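Local coordinates for protein mannan endo-1,4-beta-mannosidase (Bacillus subtilis, PDB 3CBW) that hydrolyses internal beta-1,4-mannosidic linkages in mannan, galactomannan and glucomannan, acting as a secreted endo-mannanase of glycoside hydrolase family 26, at residues Glu333-Gly337 against Asp338-Pro342; Asn292-Lys295 against Gln296-Lys300; Ser284-Tyr287 against Ser288-Ile291. The protein carries 3 engineered substitutions. All coordinates share one frame; numbering follows the deposited sequence.

Contact 1 of 3, residues Glu333-Gly337 against Asp338-Pro342; sequences EIWNG and DSLTP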
loop_
_atom_site.group_PDB
_atom_site.type_symbol
_atom_site.label_atom_id
_atom_site.label_comp_id
_atom_site.label_asym_id
_atom_site.label_seq_id
_atom_site.Cartn_x
_atom_site.Cartn_y
_atom_site.Cartn_z
ATOM N N GLU A 333 13.677 14.429 2.060
ATOM C CA GLU A 333 14.157 14.310 3.446
ATOM C C GLU A 333 14.534 12.878 3.845
ATOM O O GLU A 333 14.749 12.592 5.025
ATOM C CB GLU A 333 13.137 14.894 4.427
ATOM C CG GLU A 333 12.848 16.365 4.206
ATOM C CD GLU A 333 12.036 16.964 5.339
ATOM O OE1 GLU A 333 10.860 16.589 5.502
ATOM O OE2 GLU A 333 12.583 17.813 6.083
ATOM N N ILE A 334 14.640 11.987 2.867
ATOM C CA ILE A 334 15.082 10.613 3.114
ATOM C C ILE A 334 16.606 10.623 3.098
ATOM O O ILE A 334 17.249 10.205 4.061
ATOM C CB ILE A 334 14.515 9.621 2.068
ATOM C CG1 ILE A 334 12.980 9.648 2.108
ATOM C CG2 ILE A 334 15.025 8.212 2.328
ATOM C CD1 ILE A 334 12.300 8.863 0.996
ATOM N N TRP A 335 17.161 11.126 1.997
ATOM C CA TRP A 335 18.599 11.293 1.825
ATOM C C TRP A 335 18.976 12.741 2.077
ATOM O O TRP A 335 18.218 13.662 1.757
ATOM C CB TRP A 335 19.016 10.906 0.400
ATOM C CG TRP A 335 18.510 9.559 -0.018
ATOM C CD1 TRP A 335 17.323 9.284 -0.642
ATOM C CD2 TRP A 335 19.156 8.296 0.191
ATOM N NE1 TRP A 335 17.200 7.929 -0.845
ATOM C CE2 TRP A 335 18.310 7.299 -0.345
ATOM C CE3 TRP A 335 20.376 7.912 0.763
ATOM C CZ2 TRP A 335 18.641 5.938 -0.315
ATOM C CZ3 TRP A 335 20.706 6.558 0.790
ATOM C CH2 TRP A 335 19.838 5.589 0.256
ATOM N N ASN A 336 20.146 12.931 2.673
ATOM C CA ASN A 336 20.771 14.232 2.754
ATOM C C ASN A 336 21.916 14.230 1.751
ATOM O O ASN A 336 23.053 13.883 2.087
ATOM C CB ASN A 336 21.269 14.495 4.176
ATOM C CG ASN A 336 21.908 15.865 4.329
ATOM O OD1 ASN A 336 21.742 16.748 3.478
ATOM N ND2 ASN A 336 22.644 16.049 5.422
ATOM N N GLY A 337 21.604 14.579 0.504
ATOM C CA GLY A 337 22.571 14.493 -0.583
ATOM C C GLY A 337 23.055 13.063 -0.740
ATOM O O GLY A 337 22.272 12.161 -1.024
ATOM N N ASP A 338 24.347 12.844 -0.509
ATOM C CA ASP A 338 24.952 11.525 -0.714
ATOM C C ASP A 338 24.942 10.664 0.539
ATOM O O ASP A 338 25.485 9.552 0.542
ATOM C CB ASP A 338 26.380 11.650 -1.277
ATOM C CG ASP A 338 27.334 12.415 -0.356
ATOM O OD1 ASP A 338 26.999 12.712 0.812
ATOM O OD2 ASP A 338 28.450 12.729 -0.815
ATOM N N SER A 339 24.326 11.175 1.598
ATOM C CA SER A 339 24.233 10.426 2.836
ATOM C C SER A 339 22.782 10.147 3.198
ATOM O O SER A 339 21.853 10.839 2.761
ATOM C CB SER A 339 24.948 11.162 3.973
ATOM O OG SER A 339 24.263 12.357 4.308
ATOM N N LEU A 340 22.584 9.119 4.004
ATOM C CA LEU A 340 21.262 8.798 4.493
ATOM C C LEU A 340 20.995 9.608 5.746
ATOM O O LEU A 340 21.902 9.798 6.564
ATOM C CB LEU A 340 21.196 7.310 4.809
ATOM C CG LEU A 340 19.844 6.734 5.197
ATOM C CD1 LEU A 340 18.821 6.947 4.090
ATOM C CD2 LEU A 340 20.016 5.254 5.510
ATOM N N THR A 341 19.763 10.103 5.911
ATOM C CA THR A 341 19.420 10.746 7.184
ATOM C C THR A 341 19.443 9.693 8.306
ATOM O O THR A 341 19.305 8.496 8.038
ATOM C CB THR A 341 18.075 11.491 7.137
ATOM O OG1 THR A 341 17.033 10.564 6.797
ATOM C CG2 THR A 341 18.111 12.653 6.126
ATOM N N PRO A 342 19.663 10.125 9.563
ATOM C CA PRO A 342 20.014 9.207 10.641
ATOM C C PRO A 342 19.085 8.039 10.915
ATOM O O PRO A 342 17.846 8.161 10.873
ATOM C CB PRO A 342 20.064 10.116 11.873
ATOM C CG PRO A 342 20.436 11.443 11.327
ATOM C CD PRO A 342 19.675 11.525 10.031
HETATM O O HOH W 1 25.795 14.279 2.788
#
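Leu340 lays its CD1 methyl over one face of the Trp335 indole, 3.9 Å from the centroid of the six-membered ring, a CH-pi contact. The same face carries CG2 of Ile334, so the flat ring is shared by two aliphatic groups. Beside this patch, the carbonyl oxygen of Ile334 is gripped twice: Thr341 N donates to Ile334 O at 3.1 Å, in the carbonyl plane, and Thr341 OG1 donates to Ile334 O at 2.8 Å, tilted from that plane. Thr341 can do both because its hydroxyl lies between the backbone N and carbonyl carbon (chi1 59°), turned back over its own main chain.

Behind these side chains stands a tight beta hairpin. Asn336 and Ser339 form its hydrogen-bonded antiparallel pair, Asn336 N giving to Ser339 O at 2.7 Å and Ser339 N to Asn336 O at 3.0 Å, and a type II' turn joins them. Gly337 (phi 59°, psi -116°) suits the first corner, where a CB would be strained by eclipsing the next peptide N. A water donates to both Asn336 O and Asp338 OD1, bridging the two arms of the turn.

Helix 21-32 packs under the hairpin, where Thr25 and Trp29 touch Leu340 and Trp29 also meets Ile334; Trp103 of helix 96-104 meets the Trp335 ring edge-to-face, and Arg36 bonds to Thr341 OG1.

Contact 2 of 3, residues Asn292-Lys295 against Gln296-Lys300; sequences NAIK and QKYPK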
loop_
_atom_site.group_PDB
_atom_site.type_symbol
_atom_site.label_atom_id
_atom_site.label_comp_id
_atom_site.label_asym_id
_atom_site.label_seq_id
_atom_site.Cartn_x
_atom_site.Cartn_y
_atom_site.Cartn_z
ATOM N N ASN A 292 -2.077 15.095 14.693
ATOM C CA ASN A 292 -2.122 15.158 16.140
ATOM C C ASN A 292 -2.476 13.803 16.751
ATOM O O ASN A 292 -1.884 13.393 17.742
ATOM C CB ASN A 292 -3.103 16.218 16.617
ATOM C CG ASN A 292 -3.106 16.343 18.121
ATOM O OD1 ASN A 292 -3.973 15.802 18.804
ATOM N ND2 ASN A 292 -2.084 17.005 18.654
ATOM N N ALA A 293 -3.456 13.119 16.164
ATOM C CA ALA A 293 -3.831 11.772 16.611
ATOM C C ALA A 293 -2.668 10.792 16.487
ATOM O O ALA A 293 -2.458 9.950 17.363
ATOM C CB ALA A 293 -5.050 11.269 15.861
ATOM N N ILE A 294 -1.894 10.905 15.410
ATOM C CA ILE A 294 -0.695 10.072 15.299
ATOM C C ILE A 294 0.238 10.294 16.489
ATOM O O ILE A 294 0.694 9.332 17.117
ATOM C CB ILE A 294 0.036 10.288 13.953
ATOM C CG1 ILE A 294 -0.747 9.609 12.830
ATOM C CG2 ILE A 294 1.437 9.731 14.009
ATOM C CD1 ILE A 294 -0.325 10.015 11.429
ATOM N N LYS A 295 0.489 11.558 16.814
ATOM C CA LYS A 295 1.393 11.867 17.919
ATOM C C LYS A 295 0.870 11.333 19.250
ATOM O O LYS A 295 1.634 10.816 20.071
ATOM C CB LYS A 295 1.606 13.367 18.031
ATOM C CG LYS A 295 2.308 13.977 16.862
ATOM C CD LYS A 295 2.614 15.402 17.193
ATOM C CE LYS A 295 3.132 16.106 15.989
ATOM N NZ LYS A 295 3.944 17.305 16.345
ATOM N N GLN A 296 -0.434 11.451 19.473
ATOM C CA GLN A 296 -1.022 11.067 20.762
ATOM C C GLN A 296 -1.393 9.591 20.879
ATOM O O GLN A 296 -1.323 9.015 21.972
ATOM C CB GLN A 296 -2.282 11.894 21.032
ATOM C CG GLN A 296 -2.046 13.383 21.204
ATOM C CD GLN A 296 -3.111 14.022 22.066
ATOM O OE1 GLN A 296 -3.293 13.635 23.224
ATOM N NE2 GLN A 296 -3.834 14.986 21.508
ATOM N N LYS A 297 -1.831 8.996 19.770
ATOM C CA LYS A 297 -2.498 7.682 19.765
ATOM C C LYS A 297 -1.727 6.623 18.966
ATOM O O LYS A 297 -1.811 5.445 19.270
ATOM C CB LYS A 297 -3.909 7.772 19.146
ATOM C CG LYS A 297 -4.842 8.884 19.669
ATOM C CD LYS A 297 -5.211 8.725 21.137
ATOM C CE LYS A 297 -6.111 7.526 21.389
ATOM N NZ LYS A 297 -6.416 7.461 22.846
ATOM N N TYR A 298 -1.015 7.034 17.915
ATOM C CA TYR A 298 -0.411 6.069 16.981
ATOM C C TYR A 298 1.065 6.399 16.713
ATOM O O TYR A 298 1.482 6.505 15.560
ATOM C CB TYR A 298 -1.202 6.015 15.650
ATOM C CG TYR A 298 -2.708 6.183 15.772
ATOM C CD1 TYR A 298 -3.510 5.218 16.396
ATOM C CD2 TYR A 298 -3.339 7.307 15.241
ATOM C CE1 TYR A 298 -4.900 5.387 16.494
ATOM C CE2 TYR A 298 -4.720 7.478 15.335
ATOM C CZ TYR A 298 -5.487 6.524 15.973
ATOM O OH TYR A 298 -6.859 6.701 16.072
ATOM N N PRO A 299 1.880 6.547 17.768
ATOM C CA PRO A 299 3.221 7.078 17.546
ATOM C C PRO A 299 4.166 6.203 16.711
ATOM O O PRO A 299 5.122 6.729 16.136
ATOM C CB PRO A 299 3.762 7.281 18.972
ATOM C CG PRO A 299 3.005 6.286 19.779
ATOM C CD PRO A 299 1.628 6.305 19.201
ATOM N N LYS A 300 3.900 4.897 16.640
ATOM C CA LYS A 300 4.742 3.994 15.838
ATOM C C LYS A 300 4.492 4.106 14.328
ATOM O O LYS A 300 5.195 3.478 13.539
ATOM C CB LYS A 300 4.580 2.545 16.295
ATOM C CG LYS A 300 5.126 2.271 17.687
ATOM C CD LYS A 300 4.929 0.813 18.034
ATOM C CE LYS A 300 5.652 0.446 19.312
ATOM N NZ LYS A 300 5.518 -1.018 19.548
#
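Toward the C-terminal part of helix 287-297, in the beta-alpha-beta unit between strands 271-278 and 301-306 of the TIM barrel, Asn292 comes against Gln296 and Ala293 against Tyr298. Asn292 and Gln296 are four residues apart, and their amides meet where Gln296 is exposed and Asn292 partly so: Gln296 NE2 donates to Asn292 OD1 at 2.8 Å. The acceptor lies in the amide plane of Gln296, with an N-H...O angle of 159°, while the two amide planes stand 79° apart. With chi1 at -177° the Asn292 side chain points away from its own backbone N and runs along the helix toward Gln296. Tyr256 OH also bonds to Asn292 OD1, so this oxygen serves both the helix and a neighbouring loop. With Asn292 replaced by an alanine, Gln296 NE2 and Tyr256 OH would probably lose their common acceptor, and the glutamine amide would be set free to turn.

Tyr298 brings CE2 to 3.8 Å from Ala293 CB; the small methyl suits a place where the ring must lie close to the backbone. CB of Lys297 covers one ring face, and Phe273 meets the ring edge-to-face. The phenol OH bonds to Ala255 O and Ile258 N.

The backbone bonds run alongside this packing. Lys297 N gives to Ala293 O at 2.7 Å, and Tyr298 N reaches Ile294 O at 3.0 Å and, weakly, Ala293 O. Pro299 N stands 3.1 Å from Ile294 O but has no hydrogen to share, and the helical bonding cannot be carried on through it. The chemistry is thus divided: the amide pair adds no net charge where it lies, whereas the buried tyrosine combines an apolar ring with a bonded hydroxyl.

Contact 3 of 3, residues Ser284-Tyr287 against Ser288-Ile291; sequences SFDY and SLFI
Asp286 OD1 takes two hydrogen bonds from Ser288, one from N at 2.8 Å and one from OG at 2.6 Å. Both donors come from the same carboxylate face: N on the anti side, 30° out of the plane, and OG from farther above it. With CG anti to the backbone N (chi1 -168°), the Asp286 carboxylate turns toward the start of the helix, while the Ser288 hydroxyl folds back to meet it. Aspartate suits this position: its short acid reaches a first-turn N-H, and its negative charge would be expected to favour the positive end of the helix dipole.

Asp286 is the N-cap of helix 287-297, which follows strand 271-278 in the barrel. The Tyr287 side chain lies about 6 Å from that of Trp307 and about 7 Å from that of Tyr251, both probably substrate-binding. Among the main-chain bonds, Asp286 O accepts only weakly from Leu289 N and Phe290 N, whereas Ile291 N gives a straighter bond to Tyr287 O, 3.2 Å long at 165°.

Apolar contacts flank the cap. Leu289 CD1 rests 3.8 Å from Asp286 CB, covering the acid's aliphatic part. Tyr287 and Phe290 run side by side on the buried side, with Phe290 CD2 at the tyrosine ring's edge, near its plane, 4.2 Å from Tyr287 CD1. CE2 of Phe285 stands over the centre of one face of that tyrosine, whose OH bonds to Trp311 O.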
loop_
_atom_site.group_PDB
_atom_site.type_symbol
_atom_site.label_atom_id
_atom_site.label_comp_id
_atom_site.label_asym_id
_atom_site.label_seq_id
_atom_site.Cartn_x
_atom_site.Cartn_y
_atom_site.Cartn_z
ATOM N N SER A 284 -15.761 18.969 7.140
ATOM C CA SER A 284 -15.412 18.808 8.553
ATOM C C SER A 284 -14.028 18.194 8.727
ATOM O O SER A 284 -13.351 18.459 9.727
ATOM C CB SER A 284 -16.444 17.919 9.259
ATOM O OG SER A 284 -16.262 17.921 10.668
ATOM N N PHE A 285 -13.605 17.379 7.761
ATOM C CA PHE A 285 -12.354 16.629 7.895
ATOM C C PHE A 285 -11.162 17.562 8.024
ATOM O O PHE A 285 -11.064 18.541 7.299
ATOM C CB PHE A 285 -12.139 15.679 6.716
ATOM C CG PHE A 285 -11.040 14.678 6.943
ATOM C CD1 PHE A 285 -11.306 13.469 7.590
ATOM C CD2 PHE A 285 -9.748 14.938 6.513
ATOM C CE1 PHE A 285 -10.299 12.533 7.794
ATOM C CE2 PHE A 285 -8.728 14.018 6.729
ATOM C CZ PHE A 285 -9.005 12.805 7.366
ATOM N N ASP A 286 -10.255 17.252 8.945
ATOM C CA ASP A 286 -9.104 18.105 9.197
ATOM C C ASP A 286 -7.833 17.270 9.348
ATOM O O ASP A 286 -7.660 16.552 10.346
ATOM C CB ASP A 286 -9.354 18.954 10.454
ATOM C CG ASP A 286 -8.337 20.074 10.636
ATOM O OD1 ASP A 286 -7.186 19.958 10.156
ATOM O OD2 ASP A 286 -8.690 21.087 11.290
ATOM N N TYR A 287 -6.936 17.380 8.369
ATOM C CA TYR A 287 -5.697 16.607 8.394
ATOM C C TYR A 287 -4.773 17.006 9.547
ATOM O O TYR A 287 -3.921 16.218 9.948
ATOM C CB TYR A 287 -4.964 16.664 7.045
ATOM C CG TYR A 287 -5.428 15.605 6.057
ATOM C CD1 TYR A 287 -5.040 14.271 6.211
ATOM C CD2 TYR A 287 -6.252 15.927 4.971
ATOM C CE1 TYR A 287 -5.451 13.281 5.316
ATOM C CE2 TYR A 287 -6.667 14.938 4.061
ATOM C CZ TYR A 287 -6.267 13.621 4.253
ATOM O OH TYR A 287 -6.673 12.631 3.385
ATOM N N SER A 288 -4.940 18.214 10.091
ATOM C CA SER A 288 -4.138 18.618 11.254
ATOM C C SER A 288 -4.478 17.778 12.483
ATOM O O SER A 288 -3.606 17.498 13.309
ATOM C CB SER A 288 -4.273 20.118 11.561
ATOM O OG SER A 288 -5.538 20.433 12.104
ATOM N N LEU A 289 -5.736 17.354 12.579
ATOM C CA LEU A 289 -6.164 16.474 13.659
ATOM C C LEU A 289 -5.624 15.062 13.485
ATOM O O LEU A 289 -5.377 14.363 14.460
ATOM C CB LEU A 289 -7.691 16.464 13.790
ATOM C CG LEU A 289 -8.297 17.823 14.173
ATOM C CD1 LEU A 289 -9.806 17.792 14.023
ATOM C CD2 LEU A 289 -7.875 18.240 15.594
ATOM N N PHE A 290 -5.459 14.642 12.235
ATOM C CA PHE A 290 -4.894 13.314 11.950
ATOM C C PHE A 290 -3.434 13.213 12.406
ATOM O O PHE A 290 -3.050 12.248 13.071
ATOM C CB PHE A 290 -5.037 13.002 10.458
ATOM C CG PHE A 290 -4.354 11.733 10.025
ATOM C CD1 PHE A 290 -4.741 10.495 10.547
ATOM C CD2 PHE A 290 -3.350 11.768 9.059
ATOM C CE1 PHE A 290 -4.116 9.314 10.129
ATOM C CE2 PHE A 290 -2.725 10.600 8.642
ATOM C CZ PHE A 290 -3.114 9.374 9.173
ATOM N N ILE A 291 -2.625 14.220 12.084
ATOM C CA ILE A 291 -1.244 14.200 12.567
ATOM C C ILE A 291 -1.176 14.320 14.094
ATOM O O ILE A 291 -0.325 13.695 14.722
ATOM C CB ILE A 291 -0.297 15.211 11.835
ATOM C CG1 ILE A 291 1.175 14.919 12.156
ATOM C CG2 ILE A 291 -0.657 16.654 12.150
ATOM C CD1 ILE A 291 1.689 13.590 11.656
#

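Overall arrangement
Contacts 3 and 2 are successive parts of helix 287-297, its beginning and its C-terminal part, with centres about 12 Å apart. Both are partly buried, with aromatic residues turned to the barrel: Phe290 of contact 3 and Tyr298 of contact 2 each meet Phe273 edge-to-face. Their polar chemistry differs: in contact 3 a carboxylate takes the N-H and hydroxyl of one serine at the helix start, in contact 2 two neutral side-chain amides pair one turn apart. Contact 1 is a surface hairpin later in the chain, its centre about 25 Å from that of contact 2 and 29 Å from that of contact 3, held by antiparallel strand bonds and packed against helix 21-32.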